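Local structure of Stk_08120 (Sulfolobus tokodaii str. 7, 2EJX) at residues Ile76-Ile88 against Gln97-Phe109. The protein probably serves as a fatty acid carrier, as a member of the thermoacidophile-specific DUF3211 family within the Bet v 1-like clan. Residues are numbered along the deposited sequence; the frame is centred on the assembly and turned at random.
Sequences IYDSDRGNGILYI and QIILEHDNKLTAF
Tyr87 and Ile99 exchange backbone hydrogen bonds, as do Ile85 and Glu101, in the antiparallel hairpin of strands 82-92 and 95-102, whose local axes run 4.7 Å apart at 176°. In this Bet v 1-like fold the second strand leads through Asp103 and Asn104 into the C-terminal helix 105-137. On the sheet face turned to helix 27-34, Leu86 CD1 packs against Leu100 CD1 and Ile98 CG2, both at 3.8 Å; on the other face Tyr87 CE2 meets Glu101 OE1 obliquely at 3.9 Å. Beyond Leu100, His102 ties three elements together. With CG anti to the backbone N (chi1 -170°), its imidazole extends alongside the backbone of Gly82 and Asn83, CE1 lying 3.3 Å from Gly82 C. ND1 is hydrogen-bonded to Tyr77 OH (2.8 Å) on strand 72-79, at the edge of the tyrosine ring and near its plane, with the two rings rim to rim and nearly coplanar (13°), while NE2 donates to Arg81 O at 3.1 Å. A leucine in place of His102 would probably leave Tyr77 OH without this partner and Arg81 O held by Thr107 alone. Asn104 N-caps the helix, its OD1 accepting from Thr107 N. Arg81 O is gripped twice: His102 NE2 approaches from above the carbonyl plane, whereas Thr107 OG1 donates in that plane, on a lone pair, at 2.6 Å.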
loop_
_atom_site.group_PDB
_atom_site.type_symbol
_atom_site.label_atom_id
_atom_site.label_comp_id
_atom_site.label_asym_id
_atom_site.label_seq_id
_atom_site.Cartn_x
_atom_site.Cartn_y
_atom_site.Cartn_z
ATOM N N ILE A 76 5.363 2.609 8.096
ATOM C CA ILE A 76 5.950 1.687 9.082
ATOM C C ILE A 76 4.825 1.009 9.838
ATOM O O ILE A 76 3.916 1.667 10.336
ATOM C CB ILE A 76 6.890 2.468 10.006
ATOM C CG1 ILE A 76 7.971 3.112 9.128
ATOM C CG2 ILE A 76 7.496 1.553 11.052
ATOM C CD1 ILE A 76 9.028 3.920 9.881
ATOM N N TYR A 77 4.833 -0.326 9.893
ATOM C CA TYR A 77 3.699 -1.005 10.502
ATOM C C TYR A 77 4.139 -2.147 11.434
ATOM O O TYR A 77 5.267 -2.632 11.304
ATOM C CB TYR A 77 2.758 -1.554 9.433
ATOM C CG TYR A 77 3.391 -2.634 8.578
ATOM C CD1 TYR A 77 3.360 -3.981 8.982
ATOM C CD2 TYR A 77 4.044 -2.315 7.356
ATOM C CE1 TYR A 77 3.940 -4.986 8.199
ATOM C CE2 TYR A 77 4.623 -3.323 6.583
ATOM C CZ TYR A 77 4.564 -4.637 7.029
ATOM O OH TYR A 77 5.128 -5.595 6.261
ATOM N N ASP A 78 3.240 -2.530 12.348
ATOM C CA ASP A 78 3.387 -3.725 13.208
ATOM C C ASP A 78 2.138 -4.538 13.207
ATOM O O ASP A 78 1.058 -4.008 13.171
ATOM C CB ASP A 78 3.749 -3.345 14.673
ATOM C CG ASP A 78 2.690 -2.460 15.359
ATOM O OD1 ASP A 78 2.862 -1.211 15.323
ATOM O OD2 ASP A 78 1.701 -2.990 15.943
ATOM N N SER A 79 2.253 -5.859 13.297
ATOM C CA SER A 79 1.055 -6.678 13.375
ATOM C C SER A 79 1.379 -7.902 14.194
ATOM O O SER A 79 2.549 -8.111 14.535
ATOM C CB SER A 79 0.595 -7.144 11.997
ATOM O OG SER A 79 1.411 -8.206 11.543
ATOM N N ASP A 80 0.346 -8.699 14.471
ATOM C CA ASP A 80 0.501 -9.963 15.212
ATOM C C ASP A 80 1.198 -11.040 14.366
ATOM O O ASP A 80 1.471 -12.145 14.858
ATOM C CB ASP A 80 -0.829 -10.471 15.803
ATOM C CG ASP A 80 -2.004 -10.445 14.810
ATOM O OD1 ASP A 80 -1.825 -9.988 13.672
ATOM O OD2 ASP A 80 -3.125 -10.875 15.204
ATOM N N ARG A 81 1.478 -10.721 13.101
ATOM C CA ARG A 81 2.095 -11.694 12.184
ATOM C C ARG A 81 3.429 -11.168 11.654
ATOM O O ARG A 81 3.960 -11.694 10.690
ATOM C CB ARG A 81 1.166 -12.012 11.003
ATOM C CG ARG A 81 -0.255 -12.422 11.342
ATOM C CD ARG A 81 -0.346 -13.682 12.144
ATOM N NE ARG A 81 -1.729 -14.174 12.204
ATOM C CZ ARG A 81 -2.077 -15.405 12.580
ATOM N NH1 ARG A 81 -1.141 -16.289 12.919
ATOM N NH2 ARG A 81 -3.357 -15.745 12.627
ATOM N N GLY A 82 3.947 -10.096 12.243
ATOM C CA GLY A 82 5.247 -9.573 11.822
ATOM C C GLY A 82 5.169 -8.071 11.582
ATOM O O GLY A 82 4.080 -7.527 11.457
ATOM N N ASN A 83 6.323 -7.417 11.526
ATOM C CA ASN A 83 6.400 -5.943 11.380
ATOM C C ASN A 83 7.143 -5.648 10.085
ATOM O O ASN A 83 7.779 -6.531 9.495
ATOM C CB ASN A 83 7.103 -5.278 12.575
ATOM C CG ASN A 83 6.397 -5.518 13.935
ATOM O OD1 ASN A 83 5.290 -6.069 14.030
ATOM N ND2 ASN A 83 7.044 -5.047 15.008
ATOM N N GLY A 84 7.082 -4.403 9.620
ATOM C CA GLY A 84 7.703 -4.102 8.364
ATOM C C GLY A 84 7.590 -2.669 7.925
ATOM O O GLY A 84 7.142 -1.827 8.696
ATOM N N ILE A 85 8.049 -2.414 6.694
ATOM C CA ILE A 85 7.898 -1.093 6.050
ATOM C C ILE A 85 7.389 -1.269 4.618
ATOM O O ILE A 85 7.875 -2.128 3.869
ATOM C CB ILE A 85 9.264 -0.299 6.024
ATOM C CG1 ILE A 85 9.819 -0.196 7.457
ATOM C CG2 ILE A 85 9.055 1.091 5.524
ATOM C CD1 ILE A 85 11.169 0.452 7.603
ATOM N N LEU A 86 6.417 -0.445 4.246
ATOM C CA LEU A 86 5.986 -0.337 2.846
ATOM C C LEU A 86 6.487 0.980 2.278
ATOM O O LEU A 86 6.179 2.055 2.811
ATOM C CB LEU A 86 4.461 -0.409 2.754
ATOM C CG LEU A 86 3.784 -0.320 1.374
ATOM C CD1 LEU A 86 4.179 -1.465 0.570
ATOM C CD2 LEU A 86 2.289 -0.386 1.617
ATOM N N TYR A 87 7.242 0.898 1.192
ATOM C CA TYR A 87 7.719 2.096 0.518
ATOM C C TYR A 87 6.992 2.321 -0.790
ATOM O O TYR A 87 6.784 1.386 -1.543
ATOM C CB TYR A 87 9.180 1.950 0.141
ATOM C CG TYR A 87 10.075 1.588 1.292
ATOM C CD1 TYR A 87 10.749 2.576 1.992
ATOM C CD2 TYR A 87 10.235 0.248 1.683
ATOM C CE1 TYR A 87 11.575 2.249 3.054
ATOM C CE2 TYR A 87 11.069 -0.085 2.745
ATOM C CZ TYR A 87 11.729 0.928 3.429
ATOM O OH TYR A 87 12.576 0.634 4.503
ATOM N N ILE A 88 6.666 3.587 -1.060
ATOM C CA ILE A 88 6.255 4.013 -2.395
ATOM C C ILE A 88 7.211 5.140 -2.873
ATOM O O ILE A 88 7.295 6.201 -2.242
ATOM C CB ILE A 88 4.739 4.399 -2.457
ATOM C CG1 ILE A 88 3.841 3.285 -1.846
ATOM C CG2 ILE A 88 4.322 4.652 -3.948
ATOM C CD1 ILE A 88 3.430 3.496 -0.347
ATOM N N GLN A 97 7.821 3.023 -7.759
ATOM C CA GLN A 97 8.137 1.681 -7.259
ATOM C C GLN A 97 7.482 1.485 -5.917
ATOM O O GLN A 97 7.541 2.378 -5.074
ATOM C CB GLN A 97 9.688 1.523 -7.127
ATOM C CG GLN A 97 10.197 0.058 -6.978
ATOM C CD GLN A 97 10.123 -0.831 -8.233
ATOM O OE1 GLN A 97 10.172 -2.064 -8.138
ATOM N NE2 GLN A 97 10.026 -0.224 -9.385
ATOM N N ILE A 98 6.922 0.297 -5.704
ATOM C CA ILE A 98 6.367 -0.121 -4.410
ATOM C C ILE A 98 7.220 -1.282 -3.928
ATOM O O ILE A 98 7.459 -2.234 -4.695
ATOM C CB ILE A 98 4.889 -0.577 -4.541
ATOM C CG1 ILE A 98 4.061 0.563 -5.181
ATOM C CG2 ILE A 98 4.340 -1.065 -3.191
ATOM C CD1 ILE A 98 2.554 0.267 -5.296
ATOM N N ILE A 99 7.712 -1.157 -2.694
ATOM C CA ILE A 99 8.533 -2.200 -2.103
ATOM C C ILE A 99 7.943 -2.490 -0.724
ATOM O O ILE A 99 7.869 -1.589 0.104
ATOM C CB ILE A 99 10.005 -1.744 -1.875
ATOM C CG1 ILE A 99 10.630 -1.215 -3.169
ATOM C CG2 ILE A 99 10.840 -2.892 -1.328
ATOM C CD1 ILE A 99 10.699 0.329 -3.203
ATOM N N LEU A 100 7.568 -3.741 -0.478
ATOM C CA LEU A 100 7.132 -4.194 0.837
ATOM C C LEU A 100 8.192 -5.086 1.486
ATOM O O LEU A 100 8.547 -6.152 0.928
ATOM C CB LEU A 100 5.827 -4.988 0.746
ATOM C CG LEU A 100 5.229 -5.433 2.095
ATOM C CD1 LEU A 100 4.865 -4.262 3.025
ATOM C CD2 LEU A 100 3.989 -6.347 1.862
ATOM N N GLU A 101 8.693 -4.662 2.645
ATOM C CA GLU A 101 9.689 -5.456 3.364
ATOM C C GLU A 101 9.123 -5.864 4.729
ATOM O O GLU A 101 8.857 -5.017 5.577
ATOM C CB GLU A 101 11.001 -4.681 3.512
ATOM C CG GLU A 101 11.701 -4.328 2.213
ATOM C CD GLU A 101 12.955 -3.470 2.408
ATOM O OE1 GLU A 101 13.270 -3.134 3.573
ATOM O OE2 GLU A 101 13.588 -3.083 1.378
ATOM N N HIS A 102 8.919 -7.165 4.928
ATOM C CA HIS A 102 8.278 -7.682 6.121
ATOM C C HIS A 102 9.307 -8.496 6.929
ATOM O O HIS A 102 10.079 -9.232 6.340
ATOM C CB HIS A 102 7.109 -8.559 5.684
ATOM C CG HIS A 102 6.201 -8.969 6.799
ATOM N ND1 HIS A 102 5.357 -8.079 7.438
ATOM C CD2 HIS A 102 5.993 -10.174 7.383
ATOM C CE1 HIS A 102 4.684 -8.713 8.383
ATOM N NE2 HIS A 102 5.050 -9.985 8.370
ATOM N N ASP A 103 9.291 -8.385 8.249
ATOM C CA ASP A 103 10.359 -8.986 9.079
ATOM C C ASP A 103 10.122 -10.452 9.482
ATOM O O ASP A 103 10.994 -11.091 10.123
ATOM C CB ASP A 103 10.728 -8.101 10.289
ATOM C CG ASP A 103 9.745 -8.225 11.476
ATOM O OD1 ASP A 103 8.749 -9.004 11.427
ATOM O OD2 ASP A 103 9.972 -7.512 12.485
ATOM N N ASN A 104 8.966 -10.996 9.098
ATOM C CA ASN A 104 8.630 -12.375 9.439
ATOM C C ASN A 104 8.610 -13.273 8.214
ATOM O O ASN A 104 7.748 -13.155 7.325
ATOM C CB ASN A 104 7.328 -12.410 10.259
ATOM C CG ASN A 104 6.977 -13.806 10.752
ATOM O OD1 ASN A 104 6.995 -14.766 9.991
ATOM N ND2 ASN A 104 6.628 -13.916 12.020
ATOM N N LYS A 105 9.595 -14.166 8.137
ATOM C CA LYS A 105 9.809 -14.963 6.929
ATOM C C LYS A 105 8.620 -15.877 6.618
ATOM O O LYS A 105 8.253 -16.043 5.458
ATOM C CB LYS A 105 11.072 -15.824 7.085
ATOM C CG LYS A 105 11.511 -16.465 5.793
ATOM C CD LYS A 105 12.684 -17.414 6.020
ATOM C CE LYS A 105 12.896 -18.253 4.780
ATOM N NZ LYS A 105 14.289 -18.855 4.726
ATOM N N LEU A 106 8.055 -16.491 7.659
ATOM C CA LEU A 106 6.940 -17.420 7.502
ATOM C C LEU A 106 5.763 -16.650 6.911
ATOM O O LEU A 106 5.202 -17.047 5.902
ATOM C CB LEU A 106 6.530 -18.037 8.843
ATOM C CG LEU A 106 5.433 -19.117 8.786
ATOM C CD1 LEU A 106 6.018 -20.386 8.269
ATOM C CD2 LEU A 106 4.832 -19.381 10.165
ATOM N N THR A 107 5.426 -15.535 7.554
ATOM C CA THR A 107 4.296 -14.705 7.129
ATOM C C THR A 107 4.509 -14.171 5.724
ATOM O O THR A 107 3.565 -14.138 4.922
ATOM C CB THR A 107 4.108 -13.490 8.049
ATOM O OG1 THR A 107 3.772 -13.922 9.374
ATOM C CG2 THR A 107 2.949 -12.633 7.527
ATOM N N ALA A 108 5.721 -13.706 5.442
ATOM C CA ALA A 108 6.041 -13.251 4.069
ATOM C C ALA A 108 5.795 -14.363 3.020
ATOM O O ALA A 108 5.150 -14.132 1.968
ATOM C CB ALA A 108 7.445 -12.730 4.010
ATOM N N PHE A 109 6.254 -15.584 3.311
ATOM C CA PHE A 109 6.044 -16.724 2.405
ATOM C C PHE A 109 4.571 -16.971 2.091
ATOM O O PHE A 109 4.190 -17.196 0.931
ATOM C CB PHE A 109 6.663 -18.012 3.004
ATOM C CG PHE A 109 6.413 -19.269 2.192
ATOM C CD1 PHE A 109 7.223 -19.573 1.084
ATOM C CD2 PHE A 109 5.420 -20.172 2.550
ATOM C CE1 PHE A 109 7.020 -20.721 0.340
ATOM C CE2 PHE A 109 5.205 -21.352 1.793
ATOM C CZ PHE A 109 6.010 -21.619 0.686
#